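Local coordinates for malonate decarboxylase acyl carrier protein (Pseudomonas fluorescens, PDB 5VIT) that probably serves as the acyl carrier subunit of malonate decarboxylase, carrying acetyl and malonyl thioesters on a phosphoribosyl-dephospho-CoA prosthetic group during the catalytic cycle, at residues L4-P9 / H57-L62; G26-L31 / R86-Q91; R61-Q66 / Q91-I96. One frame throughout, in Å; residues are numbered along the deposited sequence.

In the fold
The chain opens with strand 2-9, an outermost strand of a mixed sheet. Helix 52-62 returns to it and closes the loop of contact 1 (4-9 with 57-62), 48 residues on. Inside that loop lies strand 27-34, which helix 82-96 meets later in the chain, in contact 2 (26-31 with 86-91). The loops of contacts 1 and 2 therefore cross. Contact 3 (61-66 with 91-96) starts where contact 1 ends, sharing Arg61 and Leu62. It crosses contact 2 as well and shares Gln91 with it. Together the three contacts tie both helices to the sheet and to each other. Phe59 and Leu62 touch Leu89 where the helices meet.

Contact 1 of 3, residues L4-P9 / H57-L62; sequences LSFEFP and HLFERL
Phe59 of the helix meets two strand rings, Phe6 and Phe8, in different ways. With Phe6 it forms a T-shaped pair. The edge of Phe59 points at the Phe6 face, the centroids are 5.2 Å apart and the planes stand at 69°. Phe59 CE1 does the touching, 3.7 Å from Phe6 CD1 and nearer the rim of that ring than its centre. Phe8 instead uses the far end of its ring. Its CZ lies 3.4 Å from Phe59 CB, so it meets the base of the side chain. Phe6 and Phe8 hold nearly the same first torsion, with CG beside the backbone N and anti to the carbonyl carbon (chi1 -57° and -67°). Two residues apart on the strand, both rings reach the helix from the same side. An alanine in place of Phe6 would take away the ring face and is likely to leave the Phe59 edge without its aromatic partner. The contact joins strand 2-9 to helix 52-62. Strand 39-46 pairs with strand 2-9, and its Ile42 touches all three side chains. Phe59 also packs on Leu89 of helix 82-96, while Phe8 makes a further edge-to-face pair with Phe63.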
loop_
_atom_site.group_PDB
_atom_site.type_symbol
_atom_site.label_atom_id
_atom_site.label_comp_id
_atom_site.label_asym_id
_atom_site.label_seq_id
_atom_site.Cartn_x
_atom_site.Cartn_y
_atom_site.Cartn_z
ATOM N N LEU B 4 -20.007 -22.716 11.187
ATOM C CA LEU B 4 -20.483 -21.847 10.129
ATOM C C LEU B 4 -20.083 -22.453 8.805
ATOM O O LEU B 4 -19.051 -23.113 8.706
ATOM C CB LEU B 4 -19.897 -20.437 10.278
ATOM C CG LEU B 4 -20.050 -19.746 11.628
ATOM C CD1 LEU B 4 -19.129 -18.542 11.712
ATOM C CD2 LEU B 4 -21.493 -19.310 11.823
ATOM N N SER B 5 -20.899 -22.220 7.788
ATOM C CA SER B 5 -20.629 -22.741 6.458
ATOM C C SER B 5 -20.668 -21.622 5.455
ATOM O O SER B 5 -21.519 -20.740 5.543
ATOM C CB SER B 5 -21.645 -23.817 6.082
ATOM O OG SER B 5 -21.595 -24.867 7.026
ATOM N N PHE B 6 -19.747 -21.649 4.506
ATOM C CA PHE B 6 -19.697 -20.616 3.485
ATOM C C PHE B 6 -19.501 -21.280 2.148
ATOM O O PHE B 6 -18.968 -22.381 2.070
ATOM C CB PHE B 6 -18.564 -19.614 3.747
ATOM C CG PHE B 6 -18.640 -18.956 5.094
ATOM C CD1 PHE B 6 -18.161 -19.603 6.219
ATOM C CD2 PHE B 6 -19.195 -17.700 5.232
ATOM C CE1 PHE B 6 -18.245 -19.015 7.456
ATOM C CE2 PHE B 6 -19.270 -17.097 6.468
ATOM C CZ PHE B 6 -18.782 -17.755 7.585
ATOM N N GLU B 7 -19.930 -20.604 1.093
ATOM C CA GLU B 7 -19.741 -21.130 -0.242
ATOM C C GLU B 7 -19.494 -20.001 -1.232
ATOM O O GLU B 7 -20.088 -18.923 -1.150
ATOM C CB GLU B 7 -20.943 -21.981 -0.648
ATOM C CG GLU B 7 -20.808 -22.601 -2.018
ATOM C CD GLU B 7 -21.918 -23.580 -2.311
ATOM O OE1 GLU B 7 -22.346 -23.650 -3.485
ATOM O OE2 GLU B 7 -22.353 -24.281 -1.364
ATOM N N PHE B 8 -18.584 -20.244 -2.158
ATOM C CA PHE B 8 -18.167 -19.207 -3.074
ATOM C C PHE B 8 -17.974 -19.795 -4.437
ATOM O O PHE B 8 -17.687 -20.987 -4.556
ATOM C CB PHE B 8 -16.876 -18.532 -2.588
ATOM C CG PHE B 8 -17.063 -17.747 -1.334
ATOM C CD1 PHE B 8 -16.775 -18.309 -0.100
ATOM C CD2 PHE B 8 -17.577 -16.459 -1.384
ATOM C CE1 PHE B 8 -16.978 -17.595 1.050
ATOM C CE2 PHE B 8 -17.777 -15.738 -0.229
ATOM C CZ PHE B 8 -17.483 -16.308 0.986
ATOM N N PRO B 9 -18.145 -18.960 -5.476
ATOM C CA PRO B 9 -17.848 -19.383 -6.846
ATOM C C PRO B 9 -16.361 -19.651 -6.994
ATOM O O PRO B 9 -15.546 -18.849 -6.533
ATOM C CB PRO B 9 -18.295 -18.184 -7.693
ATOM C CG PRO B 9 -18.225 -17.018 -6.752
ATOM C CD PRO B 9 -18.640 -17.574 -5.418
ATOM N N HIS B 57 -17.147 -11.249 5.608
ATOM C CA HIS B 57 -16.380 -10.141 5.058
ATOM C C HIS B 57 -14.972 -10.553 4.673
ATOM O O HIS B 57 -14.494 -10.207 3.596
ATOM C CB HIS B 57 -16.319 -8.991 6.059
ATOM C CG HIS B 57 -17.626 -8.289 6.233
ATOM N ND1 HIS B 57 -18.153 -7.992 7.470
ATOM C CD2 HIS B 57 -18.513 -7.828 5.320
ATOM C CE1 HIS B 57 -19.309 -7.374 7.313
ATOM N NE2 HIS B 57 -19.551 -7.261 6.017
ATOM N N LEU B 58 -14.332 -11.308 5.559
ATOM C CA LEU B 58 -12.960 -11.770 5.369
ATOM C C LEU B 58 -12.811 -12.527 4.039
ATOM O O LEU B 58 -11.960 -12.193 3.194
ATOM C CB LEU B 58 -12.568 -12.645 6.567
ATOM C CG LEU B 58 -11.102 -12.939 6.867
ATOM C CD1 LEU B 58 -10.267 -11.754 6.524
ATOM C CD2 LEU B 58 -10.940 -13.235 8.344
ATOM N N PHE B 59 -13.675 -13.524 3.844
ATOM C CA PHE B 59 -13.682 -14.321 2.616
ATOM C C PHE B 59 -14.066 -13.500 1.384
ATOM O O PHE B 59 -13.542 -13.712 0.288
ATOM C CB PHE B 59 -14.653 -15.496 2.759
ATOM C CG PHE B 59 -14.255 -16.492 3.811
ATOM C CD1 PHE B 59 -15.203 -17.037 4.660
ATOM C CD2 PHE B 59 -12.945 -16.906 3.933
ATOM C CE1 PHE B 59 -14.846 -17.964 5.615
ATOM C CE2 PHE B 59 -12.586 -17.835 4.895
ATOM C CZ PHE B 59 -13.536 -18.360 5.734
ATOM N N GLU B 60 -15.011 -12.585 1.558
ATOM C CA GLU B 60 -15.435 -11.739 0.459
ATOM C C GLU B 60 -14.246 -10.982 -0.118
ATOM O O GLU B 60 -14.082 -10.920 -1.325
ATOM C CB GLU B 60 -16.505 -10.759 0.914
ATOM C CG GLU B 60 -17.891 -11.342 0.927
ATOM C CD GLU B 60 -18.895 -10.410 1.577
ATOM O OE1 GLU B 60 -18.502 -9.289 1.988
ATOM O OE2 GLU B 60 -20.072 -10.808 1.687
ATOM N N ARG B 61 -13.415 -10.427 0.764
ATOM C CA ARG B 61 -12.251 -9.646 0.360
ATOM C C ARG B 61 -11.178 -10.506 -0.222
ATOM O O ARG B 61 -10.516 -10.140 -1.197
ATOM C CB ARG B 61 -11.690 -8.891 1.544
ATOM C CG ARG B 61 -12.651 -7.877 2.050
ATOM C CD ARG B 61 -11.916 -6.881 2.834
ATOM N NE ARG B 61 -12.799 -5.809 3.246
ATOM C CZ ARG B 61 -12.360 -4.711 3.837
ATOM N NH1 ARG B 61 -11.055 -4.580 4.044
ATOM N NH2 ARG B 61 -13.216 -3.763 4.207
ATOM N N LEU B 62 -10.990 -11.658 0.398
ATOM C CA LEU B 62 -10.010 -12.607 -0.072
ATOM C C LEU B 62 -10.308 -13.035 -1.526
ATOM O O LEU B 62 -9.400 -13.149 -2.349
ATOM C CB LEU B 62 -9.989 -13.800 0.879
ATOM C CG LEU B 62 -8.825 -14.768 0.807
ATOM C CD1 LEU B 62 -7.505 -14.053 1.083
ATOM C CD2 LEU B 62 -9.085 -15.909 1.788
#

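Contact 2 of 3, residues G26-L31 / R86-Q91; sequences GDLEVL and RLRLEQ
Asp27 starts the contact by placing its carboxylate against Arg88 of the helix. Its CG is anti to the backbone N (chi1 -158°), which brings the end of the side chain nearer the helix than its base. Asp27 OD2 lies 2.8 Å from Arg88 NH1 in a salt bridge. The carboxylate approaches over one face of the guanidinium, and the two planes are 66° apart. OD2 is well out of the guanidinium plane, so no N-H points at it and the attraction is one of charge. The same OD2 accepts a hydrogen bond from the backbone N of Leu28 at 2.7 Å, from above the carboxylate plane. Leu28 CD2 lies 3.4 Å from Arg88 CD, and the two side chains run past each other in opposite directions. Glu29 points away from the helix, and its OE1 is hydrogen-bonded to His76 ND1 of strand 71-78. Val30 points toward the helix, and its CG1 meets Leu89 CD2 at 4.1 Å. The axes of strand 27-31 and helix 86-91 come within 8.9 Å, their directions 26° apart.

The contact packs helix 82-96 on strand 27-34. Asp27 lies two residues after Ser25, the predicted attachment site of the prosthetic group, which is absent here. Arg88 takes part in the charged end and in the packing on Leu28, while Val30 and Leu89 form a separate apolar pair. With a backbone N-H and a guanidinium beside it, Asp27 would probably be stabilised in its charged form.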
loop_
_atom_site.group_PDB
_atom_site.type_symbol
_atom_site.label_atom_id
_atom_site.label_comp_id
_atom_site.label_asym_id
_atom_site.label_seq_id
_atom_site.Cartn_x
_atom_site.Cartn_y
_atom_site.Cartn_z
ATOM N N GLY B 26 -5.746 -17.986 20.081
ATOM C CA GLY B 26 -5.341 -16.863 19.259
ATOM C C GLY B 26 -4.822 -17.305 17.906
ATOM O O GLY B 26 -4.191 -16.531 17.182
ATOM N N ASP B 27 -5.096 -18.555 17.560
ATOM C CA ASP B 27 -4.610 -19.132 16.305
ATOM C C ASP B 27 -5.677 -20.041 15.693
ATOM O O ASP B 27 -6.726 -20.264 16.299
ATOM C CB ASP B 27 -3.298 -19.908 16.545
ATOM C CG ASP B 27 -2.474 -20.079 15.278
ATOM O OD1 ASP B 27 -1.372 -20.671 15.357
ATOM O OD2 ASP B 27 -2.924 -19.632 14.200
ATOM N N LEU B 28 -5.403 -20.566 14.501
ATOM C CA LEU B 28 -6.324 -21.484 13.831
ATOM C C LEU B 28 -5.540 -22.465 12.974
ATOM O O LEU B 28 -4.408 -22.178 12.580
ATOM C CB LEU B 28 -7.322 -20.721 12.949
ATOM C CG LEU B 28 -6.758 -20.128 11.649
ATOM C CD1 LEU B 28 -7.886 -19.746 10.710
ATOM C CD2 LEU B 28 -5.827 -18.884 11.913
ATOM N N GLU B 29 -6.139 -23.613 12.666
ATOM C CA GLU B 29 -5.594 -24.468 11.615
ATOM C C GLU B 29 -6.526 -24.432 10.417
ATOM O O GLU B 29 -7.718 -24.202 10.565
ATOM C CB GLU B 29 -5.404 -25.912 12.087
ATOM C CG GLU B 29 -6.720 -26.678 12.277
ATOM C CD GLU B 29 -6.512 -28.106 12.789
ATOM O OE1 GLU B 29 -7.525 -28.810 13.019
ATOM O OE2 GLU B 29 -5.340 -28.527 12.960
ATOM N N VAL B 30 -5.982 -24.658 9.228
ATOM C CA VAL B 30 -6.791 -24.676 8.028
ATOM C C VAL B 30 -6.438 -25.920 7.210
ATOM O O VAL B 30 -5.271 -26.149 6.883
ATOM C CB VAL B 30 -6.595 -23.382 7.179
ATOM C CG1 VAL B 30 -7.412 -23.451 5.915
ATOM C CG2 VAL B 30 -7.002 -22.141 7.980
ATOM N N LEU B 31 -7.447 -26.736 6.918
ATOM C CA LEU B 31 -7.282 -27.893 6.041
ATOM C C LEU B 31 -7.760 -27.498 4.655
ATOM O O LEU B 31 -8.843 -26.932 4.519
ATOM C CB LEU B 31 -8.088 -29.099 6.538
ATOM C CG LEU B 31 -7.790 -29.916 7.803
ATOM C CD1 LEU B 31 -6.639 -30.863 7.564
ATOM C CD2 LEU B 31 -7.562 -29.054 9.039
ATOM N N ARG B 86 -6.471 -14.219 7.856
ATOM C CA ARG B 86 -6.144 -13.915 6.466
ATOM C C ARG B 86 -4.766 -14.457 6.060
ATOM O O ARG B 86 -4.629 -15.109 5.027
ATOM C CB ARG B 86 -6.197 -12.409 6.212
ATOM C CG ARG B 86 -5.722 -12.080 4.814
ATOM C CD ARG B 86 -5.875 -10.624 4.432
ATOM N NE ARG B 86 -5.268 -10.430 3.121
ATOM C CZ ARG B 86 -5.071 -9.250 2.545
ATOM N NH1 ARG B 86 -5.420 -8.124 3.165
ATOM N NH2 ARG B 86 -4.513 -9.201 1.346
ATOM N N LEU B 87 -3.756 -14.198 6.893
ATOM C CA LEU B 87 -2.390 -14.630 6.606
ATOM C C LEU B 87 -2.274 -16.154 6.446
ATOM O O LEU B 87 -1.629 -16.642 5.522
ATOM C CB LEU B 87 -1.452 -14.142 7.709
ATOM C CG LEU B 87 0.040 -14.163 7.394
ATOM C CD1 LEU B 87 0.340 -13.341 6.132
ATOM C CD2 LEU B 87 0.827 -13.635 8.587
ATOM N N ARG B 88 -2.906 -16.898 7.346
ATOM C CA ARG B 88 -2.909 -18.357 7.263
ATOM C C ARG B 88 -3.639 -18.925 6.060
ATOM O O ARG B 88 -3.196 -19.910 5.472
ATOM C CB ARG B 88 -3.521 -18.942 8.517
ATOM C CG ARG B 88 -2.524 -18.925 9.613
ATOM C CD ARG B 88 -2.846 -19.975 10.592
ATOM N NE ARG B 88 -1.649 -20.639 11.064
ATOM C CZ ARG B 88 -0.772 -20.108 11.897
ATOM N NH1 ARG B 88 -0.945 -18.865 12.332
ATOM N NH2 ARG B 88 0.282 -20.826 12.289
ATOM N N LEU B 89 -4.764 -18.305 5.714
ATOM C CA LEU B 89 -5.523 -18.718 4.552
ATOM C C LEU B 89 -4.670 -18.525 3.312
ATOM O O LEU B 89 -4.688 -19.362 2.406
ATOM C CB LEU B 89 -6.832 -17.938 4.456
ATOM C CG LEU B 89 -7.982 -18.545 5.254
ATOM C CD1 LEU B 89 -9.095 -17.544 5.467
ATOM C CD2 LEU B 89 -8.488 -19.748 4.487
ATOM N N GLU B 90 -3.907 -17.431 3.277
ATOM C CA GLU B 90 -3.035 -17.163 2.137
ATOM C C GLU B 90 -1.878 -18.168 2.124
ATOM O O GLU B 90 -1.505 -18.662 1.053
ATOM C CB GLU B 90 -2.541 -15.705 2.154
ATOM C CG GLU B 90 -3.631 -14.695 1.715
ATOM C CD GLU B 90 -3.344 -13.234 2.106
ATOM O OE1 GLU B 90 -2.706 -12.998 3.162
ATOM O OE2 GLU B 90 -3.793 -12.315 1.377
ATOM N N GLN B 91 -1.343 -18.503 3.302
ATOM C CA GLN B 91 -0.334 -19.567 3.421
ATOM C C GLN B 91 -0.842 -20.924 2.897
ATOM O O GLN B 91 -0.123 -21.662 2.211
ATOM C CB GLN B 91 0.103 -19.743 4.875
ATOM C CG GLN B 91 0.801 -18.542 5.504
ATOM C CD GLN B 91 1.167 -18.779 6.976
ATOM O OE1 GLN B 91 0.712 -19.752 7.606
ATOM N NE2 GLN B 91 1.982 -17.877 7.532
#

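Contact 3 of 3, residues R61-Q66 / Q91-I96; sequences RLFDGQ and QGFEEI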
loop_
_atom_site.group_PDB
_atom_site.type_symbol
_atom_site.label_atom_id
_atom_site.label_comp_id
_atom_site.label_asym_id
_atom_site.label_seq_id
_atom_site.Cartn_x
_atom_site.Cartn_y
_atom_site.Cartn_z
ATOM N N ARG B 61 -13.415 -10.427 0.764
ATOM C CA ARG B 61 -12.251 -9.646 0.360
ATOM C C ARG B 61 -11.178 -10.506 -0.222
ATOM O O ARG B 61 -10.516 -10.140 -1.197
ATOM C CB ARG B 61 -11.690 -8.891 1.544
ATOM C CG ARG B 61 -12.651 -7.877 2.050
ATOM C CD ARG B 61 -11.916 -6.881 2.834
ATOM N NE ARG B 61 -12.799 -5.809 3.246
ATOM C CZ ARG B 61 -12.360 -4.711 3.837
ATOM N NH1 ARG B 61 -11.055 -4.580 4.044
ATOM N NH2 ARG B 61 -13.216 -3.763 4.207
ATOM N N LEU B 62 -10.990 -11.658 0.398
ATOM C CA LEU B 62 -10.010 -12.607 -0.072
ATOM C C LEU B 62 -10.308 -13.035 -1.526
ATOM O O LEU B 62 -9.400 -13.149 -2.349
ATOM C CB LEU B 62 -9.989 -13.800 0.879
ATOM C CG LEU B 62 -8.825 -14.768 0.807
ATOM C CD1 LEU B 62 -7.505 -14.053 1.083
ATOM C CD2 LEU B 62 -9.085 -15.909 1.788
ATOM N N PHE B 63 -11.582 -13.240 -1.848
ATOM C CA PHE B 63 -11.951 -13.771 -3.165
ATOM C C PHE B 63 -12.504 -12.720 -4.147
ATOM O O PHE B 63 -13.013 -13.067 -5.216
ATOM C CB PHE B 63 -12.968 -14.906 -2.985
ATOM C CG PHE B 63 -12.509 -15.969 -2.029
ATOM C CD1 PHE B 63 -13.372 -16.485 -1.071
ATOM C CD2 PHE B 63 -11.207 -16.446 -2.079
ATOM C CE1 PHE B 63 -12.938 -17.450 -0.177
ATOM C CE2 PHE B 63 -10.771 -17.411 -1.190
ATOM C CZ PHE B 63 -11.636 -17.912 -0.237
ATOM N N ASP B 64 -12.379 -11.444 -3.788
ATOM C CA ASP B 64 -12.867 -10.329 -4.607
ATOM C C ASP B 64 -12.147 -10.238 -5.960
ATOM O O ASP B 64 -10.983 -9.840 -6.039
ATOM C CB ASP B 64 -12.717 -9.014 -3.817
ATOM C CG ASP B 64 -13.281 -7.790 -4.552
ATOM O OD1 ASP B 64 -13.239 -6.680 -3.978
ATOM O OD2 ASP B 64 -13.766 -7.916 -5.691
ATOM N N GLY B 65 -12.854 -10.606 -7.025
ATOM C CA GLY B 65 -12.343 -10.467 -8.379
ATOM C C GLY B 65 -11.233 -11.454 -8.694
ATOM O O GLY B 65 -10.436 -11.248 -9.617
ATOM N N GLN B 66 -11.165 -12.534 -7.922
ATOM C CA GLN B 66 -10.162 -13.554 -8.187
ATOM C C GLN B 66 -10.687 -14.912 -7.808
ATOM O O GLN B 66 -10.820 -15.240 -6.624
ATOM C CB GLN B 66 -8.862 -13.256 -7.453
ATOM C CG GLN B 66 -9.050 -12.651 -6.102
ATOM C CD GLN B 66 -7.791 -11.942 -5.627
ATOM O OE1 GLN B 66 -6.768 -12.578 -5.359
ATOM N NE2 GLN B 66 -7.856 -10.616 -5.541
ATOM N N GLN B 91 -1.343 -18.503 3.302
ATOM C CA GLN B 91 -0.334 -19.567 3.421
ATOM C C GLN B 91 -0.842 -20.924 2.897
ATOM O O GLN B 91 -0.123 -21.662 2.211
ATOM C CB GLN B 91 0.103 -19.743 4.875
ATOM C CG GLN B 91 0.801 -18.542 5.504
ATOM C CD GLN B 91 1.167 -18.779 6.976
ATOM O OE1 GLN B 91 0.712 -19.752 7.606
ATOM N NE2 GLN B 91 1.982 -17.877 7.532
ATOM N N GLY B 92 -2.079 -21.254 3.257
ATOM C CA GLY B 92 -2.715 -22.474 2.795
ATOM C C GLY B 92 -2.876 -22.518 1.283
ATOM O O GLY B 92 -2.492 -23.499 0.649
ATOM N N PHE B 93 -3.433 -21.455 0.706
ATOM C CA PHE B 93 -3.633 -21.368 -0.749
ATOM C C PHE B 93 -2.314 -21.427 -1.495
ATOM O O PHE B 93 -2.246 -21.994 -2.584
ATOM C CB PHE B 93 -4.388 -20.087 -1.131
ATOM C CG PHE B 93 -5.888 -20.207 -1.013
ATOM C CD1 PHE B 93 -6.555 -19.721 0.106
ATOM C CD2 PHE B 93 -6.633 -20.816 -2.016
ATOM C CE1 PHE B 93 -7.936 -19.824 0.219
ATOM C CE2 PHE B 93 -8.011 -20.927 -1.906
ATOM C CZ PHE B 93 -8.667 -20.431 -0.788
ATOM N N GLU B 94 -1.272 -20.842 -0.901
ATOM C CA GLU B 94 0.079 -20.887 -1.450
ATOM C C GLU B 94 0.620 -22.310 -1.612
ATOM O O GLU B 94 1.152 -22.654 -2.666
ATOM C CB GLU B 94 1.040 -20.097 -0.563
ATOM C CG GLU B 94 2.057 -19.263 -1.326
ATOM C CD GLU B 94 1.510 -17.891 -1.696
ATOM O OE1 GLU B 94 0.315 -17.629 -1.409
ATOM O OE2 GLU B 94 2.271 -17.067 -2.256
ATOM N N GLU B 95 0.521 -23.113 -0.550
ATOM C CA GLU B 95 0.980 -24.509 -0.584
ATOM C C GLU B 95 0.218 -25.381 -1.591
ATOM O O GLU B 95 0.817 -26.191 -2.301
ATOM C CB GLU B 95 0.869 -25.143 0.801
ATOM C CG GLU B 95 1.907 -24.676 1.784
ATOM C CD GLU B 95 1.923 -25.515 3.051
ATOM O OE1 GLU B 95 1.631 -26.731 2.974
ATOM O OE2 GLU B 95 2.235 -24.961 4.128
ATOM N N ILE B 96 -1.099 -25.200 -1.642
ATOM C CA ILE B 96 -1.979 -25.966 -2.525
ATOM C C ILE B 96 -1.586 -25.834 -4.008
ATOM O O ILE B 96 -1.807 -26.757 -4.799
ATOM C CB ILE B 96 -3.461 -25.527 -2.330
ATOM C CG1 ILE B 96 -4.355 -26.736 -2.079
ATOM C CG2 ILE B 96 -3.986 -24.748 -3.522
ATOM C CD1 ILE B 96 -4.210 -27.294 -0.713
#
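Helix 52-62 ends in the first segment, and Phe63 is the first residue to leave helical backbone angles. A type II beta turn then runs from Phe63 to Gln66. Gly65 has positive phi (71°), which favours glycine. The backbone bond closing the turn, from Gln66 N to Phe63 O, is weak. The Gln66 side chain adds a hydrogen bond, NE2 3.3 Å from Asp64 O. The second segment is helical, and the two backbones stay far apart: the nearest CA atoms, of Leu62 and Phe93, are 10.9 Å from each other.

Side chains bridge this distance. Phe63 CE2 lies 3.7 Å from Phe93 CZ. The Phe93 atoms come in at the edge of the Phe63 ring, near its plane. The ring planes stand at 72° and the centroids are 5.9 Å apart; the pair is oblique. Phe93 has its CG beside the backbone N (chi1 -84°), and its CB points toward the first segment. Leu62 adds a looser touch, its CD2 4.4 Å from Phe93 CE1.

The contact joins the end of helix 52-62 and its turn to the last part of helix 82-96. On the sheet, Phe63 packs on Leu40 and Ile42 of strand 39-46, and Phe93 on Leu71 and Ile73 of strand 71-78. Pro68, in the loop leading to that strand, touches both phenylalanine side chains.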